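PDB 4WED: ABC transporter, periplasmic solute-binding protein, which probably binds a solute in the periplasm, perhaps a peptide, nickel or haem, and delivers it to an ABC transporter. Local coordinates for residues 65-69 against 79-83; 128-133 against 162-168. All coordinates share one frame; numbering follows the deposited sequence.

In the fold
The two contacts come in series along the chain: 65-69 meets 79-83 before 128-133 meets 162-168. Their centres lie about 14 Å apart, on the same side of the chain's centre. Contact 1 joins the loop after helix 58-61 to the start of strand 82-88, an outermost strand of the four-stranded antiparallel sheet that also holds 93-98, 147-152 and 137-144. Contact 2 sets the beginning of helix 132-135 against the loop that follows helix 159-162. P67 CB packs on L163 O at 3.5 Å and V69 CG2 on L163 CB. The two contacts therefore pack against each other through P67, V69, L163 and S164, joining the edge of the sheet to the loop after helix 159-162.

Contact 1. Residues 65-69 against 79-83; sequences FEPLV and PCLAT
Backbone carbonyls of P67 and L68 receive the chain of C80, L81 and A82 in three hydrogen bonds. L81 N gives a nearly straight bond to P67 O (3.1 Å, 164°), in the carbonyl plane. A82 N reaches a lone pair of L68 O at 2.9 Å, and the same oxygen takes a weak third bond from C80 N. V69 and P79 form an antiparallel, non-hydrogen-bonded bridge that pairs the short strands 69-71 and 77-79 just before the chain enters edge strand 82-88.

Apolar contacts fill in around these carbonyls. C80 SG, turned anti to its own N (chi1 -166°), reaches P67 CD at 3.9 Å and also runs beside the aliphatic part of E66. The E66 and L81 side chains cross at about a right angle, L81 CD1 lying 3.9 Å from E66 CB and 3.5 Å from E66 O. L68 CD2 lies 4.2 Å from A82 CB, while L68 also packs on L96 and L98 of the neighbouring strand. Putting an alanine at L81 would probably leave a gap beside E66 CB and E66 O.

The polar end of E66 is buried but well supplied: OE2 bonds Y210 OH, and OE1 bonds W211 NE1 and T189 OG1. These three hydrogen-bonding partners would probably stabilise a charged carboxylate in this interior, so the contact combines backbone pairing and apolar packing with a buried carboxylate at its side, held by residues outside the two segments.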
loop_
_atom_site.group_PDB
_atom_site.type_symbol
_atom_site.label_atom_id
_atom_site.label_comp_id
_atom_site.label_asym_id
_atom_site.label_seq_id
_atom_site.Cartn_x
_atom_site.Cartn_y
_atom_site.Cartn_z
ATOM N N PHE A 65 -0.783 8.207 18.170
ATOM C CA PHE A 65 0.602 8.476 17.804
ATOM C C PHE A 65 0.686 9.300 16.535
ATOM O O PHE A 65 -0.072 9.109 15.578
ATOM C CB PHE A 65 1.445 7.185 17.794
ATOM C CG PHE A 65 1.547 6.527 19.177
ATOM C CD1 PHE A 65 2.186 7.186 20.235
ATOM C CD2 PHE A 65 1.039 5.270 19.412
ATOM C CE1 PHE A 65 2.309 6.590 21.480
ATOM C CE2 PHE A 65 1.141 4.671 20.662
ATOM C CZ PHE A 65 1.767 5.341 21.702
ATOM N N GLU A 66 1.598 10.254 16.539
ATOM C CA GLU A 66 1.773 11.109 15.383
ATOM C C GLU A 66 3.182 11.071 14.891
ATOM O O GLU A 66 4.110 10.887 15.674
ATOM C CB GLU A 66 1.361 12.535 15.687
ATOM C CG GLU A 66 -0.141 12.743 15.645
ATOM C CD GLU A 66 -0.551 14.170 15.959
ATOM O OE1 GLU A 66 0.028 14.688 16.942
ATOM O OE2 GLU A 66 -1.442 14.760 15.252
ATOM N N PRO A 67 3.356 11.205 13.564
ATOM C CA PRO A 67 4.695 11.303 12.977
ATOM C C PRO A 67 5.173 12.755 12.798
ATOM O O PRO A 67 4.422 13.719 12.993
ATOM C CB PRO A 67 4.487 10.684 11.598
ATOM C CG PRO A 67 3.118 11.180 11.234
ATOM C CD PRO A 67 2.314 11.221 12.528
ATOM N N LEU A 68 6.418 12.888 12.354
ATOM C CA LEU A 68 6.934 14.169 11.961
ATOM C C LEU A 68 6.177 14.719 10.752
ATOM O O LEU A 68 5.793 15.899 10.721
ATOM C CB LEU A 68 8.414 14.016 11.575
ATOM C CG LEU A 68 9.319 13.693 12.748
ATOM C CD1 LEU A 68 10.670 13.242 12.223
ATOM C CD2 LEU A 68 9.482 14.905 13.647
ATOM N N VAL A 69 6.009 13.864 9.747
ATOM C CA VAL A 69 5.292 14.228 8.524
ATOM C C VAL A 69 4.276 13.153 8.263
ATOM O O VAL A 69 4.475 11.998 8.645
ATOM C CB VAL A 69 6.221 14.332 7.290
ATOM C CG1 VAL A 69 7.175 15.485 7.459
ATOM C CG2 VAL A 69 7.018 13.063 7.041
ATOM N N PRO A 79 3.084 18.542 6.638
ATOM C CA PRO A 79 3.521 18.894 7.997
ATOM C C PRO A 79 2.716 18.157 9.071
ATOM O O PRO A 79 1.490 18.078 8.954
ATOM C CB PRO A 79 3.210 20.394 8.086
ATOM C CG PRO A 79 3.175 20.898 6.687
ATOM C CD PRO A 79 2.764 19.732 5.816
ATOM N N CYS A 80 3.391 17.607 10.086
ATOM C CA CYS A 80 2.709 17.112 11.269
ATOM C C CYS A 80 3.448 17.622 12.505
ATOM O O CYS A 80 3.389 18.808 12.805
ATOM C CB CYS A 80 2.509 15.584 11.229
ATOM S SG CYS A 80 1.322 14.967 12.484
ATOM N N LEU A 81 4.138 16.763 13.235
ATOM C CA LEU A 81 4.920 17.231 14.343
ATOM C C LEU A 81 6.118 18.084 13.890
ATOM O O LEU A 81 6.699 18.869 14.683
ATOM C CB LEU A 81 5.382 16.053 15.211
ATOM C CG LEU A 81 4.247 15.384 15.992
ATOM C CD1 LEU A 81 4.738 14.183 16.777
ATOM C CD2 LEU A 81 3.567 16.371 16.925
ATOM N N ALA A 82 6.515 17.936 12.646
ATOM C CA ALA A 82 7.459 18.884 12.057
ATOM C C ALA A 82 6.685 19.792 11.162
ATOM O O ALA A 82 5.904 19.297 10.334
ATOM C CB ALA A 82 8.535 18.165 11.254
ATOM N N THR A 83 6.903 21.104 11.320
ATOM C CA THR A 83 6.334 22.147 10.412
ATOM C C THR A 83 7.113 22.399 9.105
ATOM O O THR A 83 6.604 22.999 8.166
ATOM C CB THR A 83 6.240 23.501 11.132
ATOM O OG1 THR A 83 7.486 23.769 11.792
ATOM C CG2 THR A 83 5.126 23.468 12.142
#

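Contact 2. Residues 128-133 against 162-168; sequences FSWMNC and ELSYTRP
The carboxylate of E162 straddles the first turn of helix 132-135, each oxygen receiving a different backbone N-H. N132 N donates to E162 OE2 and C133 N to E162 OE1, both at 2.9 Å, each oxygen using its own syn lone pair. Extended beyond CG (chi2 -169°), the E162 side chain carries its acid to these amides, and the positive end of the helix dipole would probably favour its ionised form. M131 holds the N-cap position, and the E162 carboxylate takes up the two backbone N-H groups that follow it. E162 thus joins the end of helix 159-162 to the start of helix 132-135, and a type I turn from E162 to Y165 follows.

M131, a selenomethionine, bends at chi3 (96°) to lay CE 3.6 Å from E162 CB, while SE touches P168 CD at 3.6 Å. SE also makes an oblique Met-aromatic contact with the Y165 ring, its centroid 5.2 Å away. W130 CH2 meets Y165 CE2 at 3.9 Å, again obliquely.

P168 follows a cis peptide bond and sends CG over one face of the F128 ring, 4.0 Å from the centroid, in a CH-pi contact. W122 of helix 112-122 packs against both F128 and P168.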
loop_
_atom_site.group_PDB
_atom_site.type_symbol
_atom_site.label_atom_id
_atom_site.label_comp_id
_atom_site.label_asym_id
_atom_site.label_seq_id
_atom_site.Cartn_x
_atom_site.Cartn_y
_atom_site.Cartn_z
ATOM N N PHE A 128 15.328 -2.648 12.923
ATOM C CA PHE A 128 14.714 -1.783 11.892
ATOM C C PHE A 128 15.594 -1.539 10.686
ATOM O O PHE A 128 15.415 -0.540 10.000
ATOM C CB PHE A 128 14.334 -0.438 12.496
ATOM C CG PHE A 128 13.459 -0.568 13.695
ATOM C CD1 PHE A 128 12.134 -0.941 13.549
ATOM C CD2 PHE A 128 13.967 -0.372 14.965
ATOM C CE1 PHE A 128 11.318 -1.089 14.652
ATOM C CE2 PHE A 128 13.159 -0.511 16.075
ATOM C CZ PHE A 128 11.832 -0.867 15.916
ATOM N N SER A 129 16.527 -2.452 10.421
ATOM C CA SER A 129 17.446 -2.309 9.286
ATOM C C SER A 129 16.715 -2.332 7.927
ATOM O O SER A 129 17.239 -1.804 6.943
ATOM C CB SER A 129 18.550 -3.378 9.334
ATOM O OG SER A 129 18.001 -4.683 9.422
ATOM N N TRP A 130 15.502 -2.897 7.890
ATOM C CA TRP A 130 14.682 -2.931 6.642
ATOM C C TRP A 130 14.250 -1.537 6.169
ATOM O O TRP A 130 13.852 -1.351 5.027
ATOM C CB TRP A 130 13.452 -3.854 6.783
ATOM C CG TRP A 130 12.479 -3.392 7.814
ATOM C CD1 TRP A 130 12.500 -3.681 9.142
ATOM C CD2 TRP A 130 11.348 -2.532 7.608
ATOM N NE1 TRP A 130 11.462 -3.057 9.776
ATOM C CE2 TRP A 130 10.743 -2.340 8.861
ATOM C CE3 TRP A 130 10.788 -1.908 6.476
ATOM C CZ2 TRP A 130 9.609 -1.568 9.024
ATOM C CZ3 TRP A 130 9.666 -1.142 6.635
ATOM C CH2 TRP A 130 9.077 -0.976 7.897
HETATM N N MSE A 131 14.420 -0.559 7.034
HETATM C CA MSE A 131 14.090 0.785 6.690
HETATM C C MSE A 131 15.334 1.545 6.448
HETATM O O MSE A 131 16.263 1.500 7.260
HETATM C CB MSE A 131 13.437 1.409 7.881
HETATM C CG MSE A 131 11.951 1.415 7.655
HETATM SE SE MSE A 131 11.336 2.260 9.279
HETATM C CE MSE A 131 11.162 4.107 8.669
ATOM N N ASN A 132 15.371 2.251 5.336
ATOM C CA ASN A 132 16.569 2.935 4.901
ATOM C C ASN A 132 17.062 4.025 5.858
ATOM O O ASN A 132 18.260 4.196 5.995
ATOM C CB ASN A 132 16.399 3.429 3.474
ATOM C CG ASN A 132 16.486 2.293 2.481
ATOM O OD1 ASN A 132 17.392 1.471 2.570
ATOM N ND2 ASN A 132 15.530 2.204 1.568
ATOM N N CYS A 133 16.164 4.737 6.529
ATOM C CA CYS A 133 16.586 5.824 7.405
ATOM C C CYS A 133 17.188 5.291 8.676
ATOM O O CYS A 133 18.164 5.837 9.114
ATOM C CB CYS A 133 15.495 6.847 7.704
ATOM S SG CYS A 133 14.063 6.187 8.503
ATOM N N GLU A 162 9.175 7.418 4.600
ATOM C CA GLU A 162 9.423 6.425 5.612
ATOM C C GLU A 162 9.082 7.024 6.956
ATOM O O GLU A 162 8.669 6.308 7.873
ATOM C CB GLU A 162 10.894 5.993 5.605
ATOM C CG GLU A 162 11.276 4.959 4.547
ATOM C CD GLU A 162 12.689 4.348 4.755
ATOM O OE1 GLU A 162 13.434 4.757 5.698
ATOM O OE2 GLU A 162 13.076 3.427 3.980
ATOM N N LEU A 163 9.272 8.342 7.076
ATOM C CA LEU A 163 9.059 9.013 8.340
ATOM C C LEU A 163 7.567 9.251 8.581
ATOM O O LEU A 163 7.178 9.703 9.668
ATOM C CB LEU A 163 9.814 10.348 8.394
ATOM C CG LEU A 163 11.373 10.311 8.473
ATOM C CD1 LEU A 163 11.999 11.691 8.281
ATOM C CD2 LEU A 163 11.875 9.699 9.753
ATOM N N SER A 164 6.754 9.013 7.556
ATOM C CA SER A 164 5.290 9.044 7.697
ATOM C C SER A 164 4.737 7.732 8.278
ATOM O O SER A 164 3.610 7.704 8.613
ATOM C CB SER A 164 4.621 9.312 6.383
ATOM O OG SER A 164 4.702 8.166 5.536
ATOM N N TYR A 165 5.539 6.679 8.456
ATOM C CA TYR A 165 4.967 5.383 8.803
ATOM C C TYR A 165 4.305 5.389 10.179
ATOM O O TYR A 165 4.583 6.243 11.025
ATOM C CB TYR A 165 6.039 4.291 8.827
ATOM C CG TYR A 165 6.617 3.861 7.514
ATOM C CD1 TYR A 165 6.288 4.493 6.310
ATOM C CD2 TYR A 165 7.587 2.856 7.486
ATOM C CE1 TYR A 165 6.895 4.115 5.126
ATOM C CE2 TYR A 165 8.185 2.467 6.300
ATOM C CZ TYR A 165 7.853 3.107 5.135
ATOM O OH TYR A 165 8.447 2.689 3.972
ATOM N N THR A 166 3.448 4.400 10.377
ATOM C CA THR A 166 2.687 4.266 11.607
ATOM C C THR A 166 3.699 3.866 12.656
ATOM O O THR A 166 3.716 4.412 13.718
ATOM C CB THR A 166 1.505 3.268 11.485
ATOM O OG1 THR A 166 0.503 3.819 10.600
ATOM C CG2 THR A 166 0.831 3.017 12.869
ATOM N N ARG A 167 4.572 2.929 12.338
ATOM C CA ARG A 167 5.636 2.542 13.253
ATOM C C ARG A 167 6.886 2.271 12.442
ATOM O O ARG A 167 6.771 1.890 11.291
ATOM C CB ARG A 167 5.235 1.281 14.002
ATOM C CG ARG A 167 4.995 0.103 13.086
ATOM C CD ARG A 167 4.910 -1.199 13.845
ATOM N NE ARG A 167 3.607 -1.349 14.466
ATOM C CZ ARG A 167 2.830 -2.409 14.329
ATOM N NH1 ARG A 167 3.212 -3.434 13.597
ATOM N NH2 ARG A 167 1.666 -2.430 14.932
ATOM N N PRO A 168 8.080 2.441 13.007
ATOM C CA PRO A 168 8.336 2.862 14.391
ATOM C C PRO A 168 8.575 4.357 14.572
ATOM O O PRO A 168 9.092 4.802 15.590
ATOM C CB PRO A 168 9.649 2.159 14.683
ATOM C CG PRO A 168 10.388 2.291 13.403
ATOM C CD PRO A 168 9.345 2.106 12.327
#